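PDB 7DRQ: Uly1 from Catenovulum maritimum, which is an ulvan lyase of polysaccharide lyase family 24 that binds calcium and probably cleaves the marine algal polysaccharide ulvan by beta-elimination. Local coordinates for residues K118-I122 with S153-S159; D213-H217 with V229-Y233. The contacts are given in a common frame with arbitrary orientation. Numbering follows the deposited sequence.

Interaction 1. Residues K118-I122 with S153-S159; sequences KDETI and SLAGAAS
A loop-to-loop contact, held by a mix of main-chain and side-chain hydrogen bonds, joins the turn leading into strand 122-126 to the chain leaving strand 150-152 in this BNR-repeat, propeller-type fold. Glu120 adopts left-handed backbone angles (59/25), and Asp119 (chi1 p) closes an Asx turn, OD1 accepting from Thr121 N (3.1 Å) and Thr121 OG1 (2.7 Å) while OD2 hydrogen-bonds to Tyr233 OH. Opposite, Leu154 to Ala157 form a type II beta turn with Gly156 at 86/-2, where a CB would jam against the preceding carbonyl. The nearest CA pairs are Glu120-Gly156 (4.7 Å) and Thr121-Ala155 (4.6 Å). Gly156 N donates to Asp119 O (2.9 Å) and Ala158 N to Glu120 O (3.1 Å). Ser153 OG (chi1 p) accepts from Ile122 N (2.8 Å) while donating to Leu154 O (2.7 Å); Ser153 N returns a weak bond to Ile122 O (3.0 Å). Ser159 OG donates to Glu120 OE1 (2.7 Å), and Tyr56 holds OE2. Ile122 CD1 also packs on Ala157 CB (3.8 Å). Carbonyls and amides of the bends pair with each other and the Ser153 hydroxyl, and Ser159 meets the Glu120 carboxylate, without regular sheet pairing.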
# COMPACT_ATOMS: atom_id res chain seq x y z
N LYS A 118 -9.39 -2.84 -19.30
CA LYS A 118 -10.21 -2.40 -20.42
C LYS A 118 -9.35 -2.01 -21.62
O LYS A 118 -9.45 -2.62 -22.69
CB LYS A 118 -11.13 -1.26 -19.99
CG LYS A 118 -12.27 -1.75 -19.11
CD LYS A 118 -13.01 -0.60 -18.44
CE LYS A 118 -14.34 -1.06 -17.88
NZ LYS A 118 -14.61 -2.48 -18.23
N ASP A 119 -8.48 -1.01 -21.46
CA ASP A 119 -7.68 -0.55 -22.60
C ASP A 119 -6.21 -0.90 -22.49
O ASP A 119 -5.41 -0.42 -23.29
CB ASP A 119 -7.86 0.97 -22.79
CG ASP A 119 -7.33 1.79 -21.62
OD1 ASP A 119 -6.76 1.23 -20.66
OD2 ASP A 119 -7.49 3.03 -21.67
N GLU A 120 -5.83 -1.72 -21.50
CA GLU A 120 -4.45 -2.20 -21.34
C GLU A 120 -3.44 -1.07 -21.15
O GLU A 120 -2.25 -1.22 -21.43
CB GLU A 120 -4.03 -3.10 -22.51
CG GLU A 120 -4.72 -4.46 -22.46
CD GLU A 120 -4.12 -5.48 -23.42
OE1 GLU A 120 -3.43 -5.07 -24.38
OE2 GLU A 120 -4.34 -6.69 -23.22
N THR A 121 -3.90 0.09 -20.65
CA THR A 121 -2.95 1.12 -20.23
C THR A 121 -2.26 0.70 -18.94
O THR A 121 -2.82 -0.04 -18.12
CB THR A 121 -3.65 2.45 -20.02
OG1 THR A 121 -4.79 2.25 -19.20
CG2 THR A 121 -4.06 3.10 -21.36
N ILE A 122 -1.04 1.18 -18.77
CA ILE A 122 -0.24 0.96 -17.57
C ILE A 122 -0.18 2.27 -16.81
O ILE A 122 0.03 3.33 -17.41
CB ILE A 122 1.18 0.50 -17.92
CG1 ILE A 122 1.13 -0.72 -18.86
CG2 ILE A 122 2.01 0.24 -16.64
CD1 ILE A 122 2.46 -1.01 -19.54
N SER A 153 0.72 4.99 -19.86
CA SER A 153 1.11 4.44 -21.14
C SER A 153 0.02 4.64 -22.18
O SER A 153 -1.11 5.06 -21.89
CB SER A 153 1.42 2.95 -21.00
OG SER A 153 0.21 2.22 -21.07
N LEU A 154 0.38 4.32 -23.42
CA LEU A 154 -0.59 4.13 -24.48
C LEU A 154 -1.53 2.99 -24.14
O LEU A 154 -1.19 2.06 -23.40
CB LEU A 154 0.11 3.80 -25.80
CG LEU A 154 1.15 4.79 -26.31
CD1 LEU A 154 1.90 4.17 -27.50
CD2 LEU A 154 0.44 6.08 -26.69
N ALA A 155 -2.72 3.04 -24.72
CA ALA A 155 -3.60 1.88 -24.73
C ALA A 155 -2.91 0.74 -25.48
O ALA A 155 -2.23 0.96 -26.48
CB ALA A 155 -4.94 2.23 -25.37
N GLY A 156 -3.06 -0.47 -24.94
CA GLY A 156 -2.44 -1.65 -25.51
C GLY A 156 -1.01 -1.91 -25.06
O GLY A 156 -0.43 -2.91 -25.47
N ALA A 157 -0.43 -1.03 -24.23
CA ALA A 157 0.97 -1.20 -23.86
C ALA A 157 1.20 -2.45 -23.03
O ALA A 157 2.29 -3.04 -23.09
CB ALA A 157 1.48 0.01 -23.10
N ALA A 158 0.20 -2.87 -22.24
CA ALA A 158 0.43 -3.98 -21.31
C ALA A 158 0.83 -5.26 -22.04
O ALA A 158 1.52 -6.10 -21.46
CB ALA A 158 -0.83 -4.25 -20.49
N SER A 159 0.40 -5.42 -23.28
CA SER A 159 0.57 -6.69 -23.98
C SER A 159 1.46 -6.59 -25.21
O SER A 159 1.47 -7.52 -26.03
CB SER A 159 -0.79 -7.28 -24.36
OG SER A 159 -1.40 -6.53 -25.40

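Interaction 2. Residues D213-H217 with V229-Y233; sequences DLFLH and VFNKY
Asp213 immediately precedes the first strand of an antiparallel beta hairpin, 214-220 with 225-234, the central pair of a four-stranded sheet forming one blade of the propeller-type fold. The short segments 214-217 and 229-233 run at 159°, with their axes 4.7 Å apart at closest approach. One water accepts from Leu214 N (2.8 Å) and donates to Asp213 OD1 (2.8 Å) and Tyr233 O (2.7 Å); a second links Asp213 OD2 to Lys232 NZ, 3.1 Å from each atom. Leu214 O receives Tyr233 N at 2.8 Å, almost linearly, and Leu214 CB rests 4.0 Å from Tyr233 CB. Phe215 (chi1 m) faces Lys232 in a non-hydrogen-bonded pair, CA to CA 4.4 Å; its CE2 lies 3.7 Å from CD of Lys232, whose chain is t at chi1 and chi2 but turns at chi3 (p), and the Phe215 ring also meets Phe207 on the adjoining strand. Leu216 and Asn231 form the hydrogen-bonded pair: Leu216 N donates to Asn231 O (3.1 Å) and Asn231 N to Leu216 O (2.9 Å), with both side chains on the face opposite Phe215. The close non-hydrogen-bonded pairing of His217 with Phe230, CA to CA 4.0 Å, puts their CB atoms 3.7 Å apart; with chi1 p in both, the rings lead away, and His217 ND1 bonds to Thr205 O. Main-chain polarity is thus spent between strands; aromatic and aliphatic side chains, with Lys232, His217 and Asn231 among them, cover the two faces, and waters link the Asp213 carboxylate to Lys232 and the main chain.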
# COMPACT_ATOMS: atom_id res chain seq x y z
N ASP A 213 -13.03 -2.61 -14.01
CA ASP A 213 -12.83 -1.20 -13.69
C ASP A 213 -11.61 -1.04 -12.80
O ASP A 213 -11.29 -1.92 -11.99
CB ASP A 213 -14.06 -0.61 -13.00
CG ASP A 213 -15.08 -0.08 -14.00
OD1 ASP A 213 -14.66 0.58 -14.98
OD2 ASP A 213 -16.28 -0.34 -13.81
N LEU A 214 -10.91 0.07 -12.97
CA LEU A 214 -9.68 0.34 -12.25
C LEU A 214 -9.87 1.58 -11.38
O LEU A 214 -10.41 2.59 -11.85
CB LEU A 214 -8.52 0.56 -13.22
CG LEU A 214 -7.20 1.05 -12.61
CD1 LEU A 214 -6.65 0.03 -11.62
CD2 LEU A 214 -6.18 1.31 -13.72
N PHE A 215 -9.45 1.48 -10.13
CA PHE A 215 -9.62 2.56 -9.16
C PHE A 215 -8.30 2.84 -8.47
O PHE A 215 -7.39 2.00 -8.45
CB PHE A 215 -10.66 2.23 -8.09
CG PHE A 215 -12.01 1.87 -8.63
CD1 PHE A 215 -12.30 0.57 -9.01
CD2 PHE A 215 -13.02 2.83 -8.71
CE1 PHE A 215 -13.56 0.24 -9.49
CE2 PHE A 215 -14.27 2.50 -9.17
CZ PHE A 215 -14.55 1.21 -9.57
N LEU A 216 -8.21 4.02 -7.85
CA LEU A 216 -7.04 4.39 -7.07
C LEU A 216 -7.49 5.07 -5.79
O LEU A 216 -8.46 5.82 -5.81
CB LEU A 216 -6.13 5.33 -7.85
CG LEU A 216 -5.13 6.05 -6.96
CD1 LEU A 216 -3.90 5.13 -6.63
CD2 LEU A 216 -4.71 7.36 -7.54
N HIS A 217 -6.83 4.78 -4.67
CA HIS A 217 -7.03 5.61 -3.49
C HIS A 217 -5.70 6.04 -2.90
O HIS A 217 -4.68 5.37 -3.04
CB HIS A 217 -7.93 4.95 -2.42
CG HIS A 217 -7.28 3.85 -1.63
ND1 HIS A 217 -6.77 2.71 -2.21
CD2 HIS A 217 -7.13 3.69 -0.29
CE1 HIS A 217 -6.30 1.90 -1.26
NE2 HIS A 217 -6.51 2.48 -0.09
N VAL A 229 -8.95 9.65 -0.29
CA VAL A 229 -9.61 10.07 -1.52
C VAL A 229 -9.44 8.95 -2.53
O VAL A 229 -8.45 8.21 -2.50
CB VAL A 229 -9.04 11.39 -2.08
CG1 VAL A 229 -9.32 12.56 -1.10
CG2 VAL A 229 -7.55 11.28 -2.37
N PHE A 230 -10.43 8.79 -3.41
CA PHE A 230 -10.36 7.73 -4.41
C PHE A 230 -11.01 8.20 -5.71
O PHE A 230 -11.89 9.06 -5.71
CB PHE A 230 -11.00 6.42 -3.92
CG PHE A 230 -12.49 6.52 -3.66
CD1 PHE A 230 -12.98 7.16 -2.52
CD2 PHE A 230 -13.39 5.93 -4.53
CE1 PHE A 230 -14.35 7.23 -2.28
CE2 PHE A 230 -14.76 5.99 -4.30
CZ PHE A 230 -15.24 6.65 -3.17
N ASN A 231 -10.56 7.61 -6.82
CA ASN A 231 -11.10 7.97 -8.12
C ASN A 231 -11.18 6.71 -8.98
O ASN A 231 -10.83 5.61 -8.54
CB ASN A 231 -10.26 9.07 -8.80
CG ASN A 231 -8.80 8.66 -8.99
OD1 ASN A 231 -8.42 7.52 -8.75
ND2 ASN A 231 -7.98 9.61 -9.43
N LYS A 232 -11.65 6.88 -10.21
CA LYS A 232 -11.87 5.78 -11.13
C LYS A 232 -11.25 6.13 -12.47
O LYS A 232 -11.27 7.29 -12.90
CB LYS A 232 -13.37 5.48 -11.29
CG LYS A 232 -13.68 4.46 -12.39
CD LYS A 232 -15.14 4.02 -12.40
CE LYS A 232 -16.06 5.10 -12.92
NZ LYS A 232 -17.48 4.63 -12.94
N TYR A 233 -10.67 5.13 -13.11
CA TYR A 233 -10.11 5.30 -14.44
C TYR A 233 -11.24 5.26 -15.47
O TYR A 233 -12.05 4.33 -15.48
CB TYR A 233 -9.07 4.23 -14.73
CG TYR A 233 -8.48 4.37 -16.10
CD1 TYR A 233 -7.89 5.57 -16.49
CD2 TYR A 233 -8.57 3.33 -17.02
CE1 TYR A 233 -7.37 5.71 -17.75
CE2 TYR A 233 -8.06 3.47 -18.29
CZ TYR A 233 -7.46 4.67 -18.65
OH TYR A 233 -6.95 4.81 -19.92
O HOH W 1 -12.03 1.67 -15.04
O HOH W 2 -17.94 1.67 -12.12

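How the interactions relate
Interaction 1 closes before interaction 2 opens, and both belong to the BNR-repeat part of the chain, on the same side of the molecule's centre. Their centres lie about 17 Å apart, yet their margins touch: Tyr233 OH, at the end of the hairpin segment, probably hydrogen-bonds to Asp119 OD2 (2.6 Å), while Lys118 CE packs against Asp213 OD1 (3.4 Å). The loop before strand 122-126 therefore abuts the open end of the hairpin in sheet 201-245. Interaction 1 ties together irregular connections towards the periphery, whereas interaction 2 builds the middle of one blade. Tyr233 of interaction 2 reaches into interaction 1, and both contacts lie away from the calcium sites.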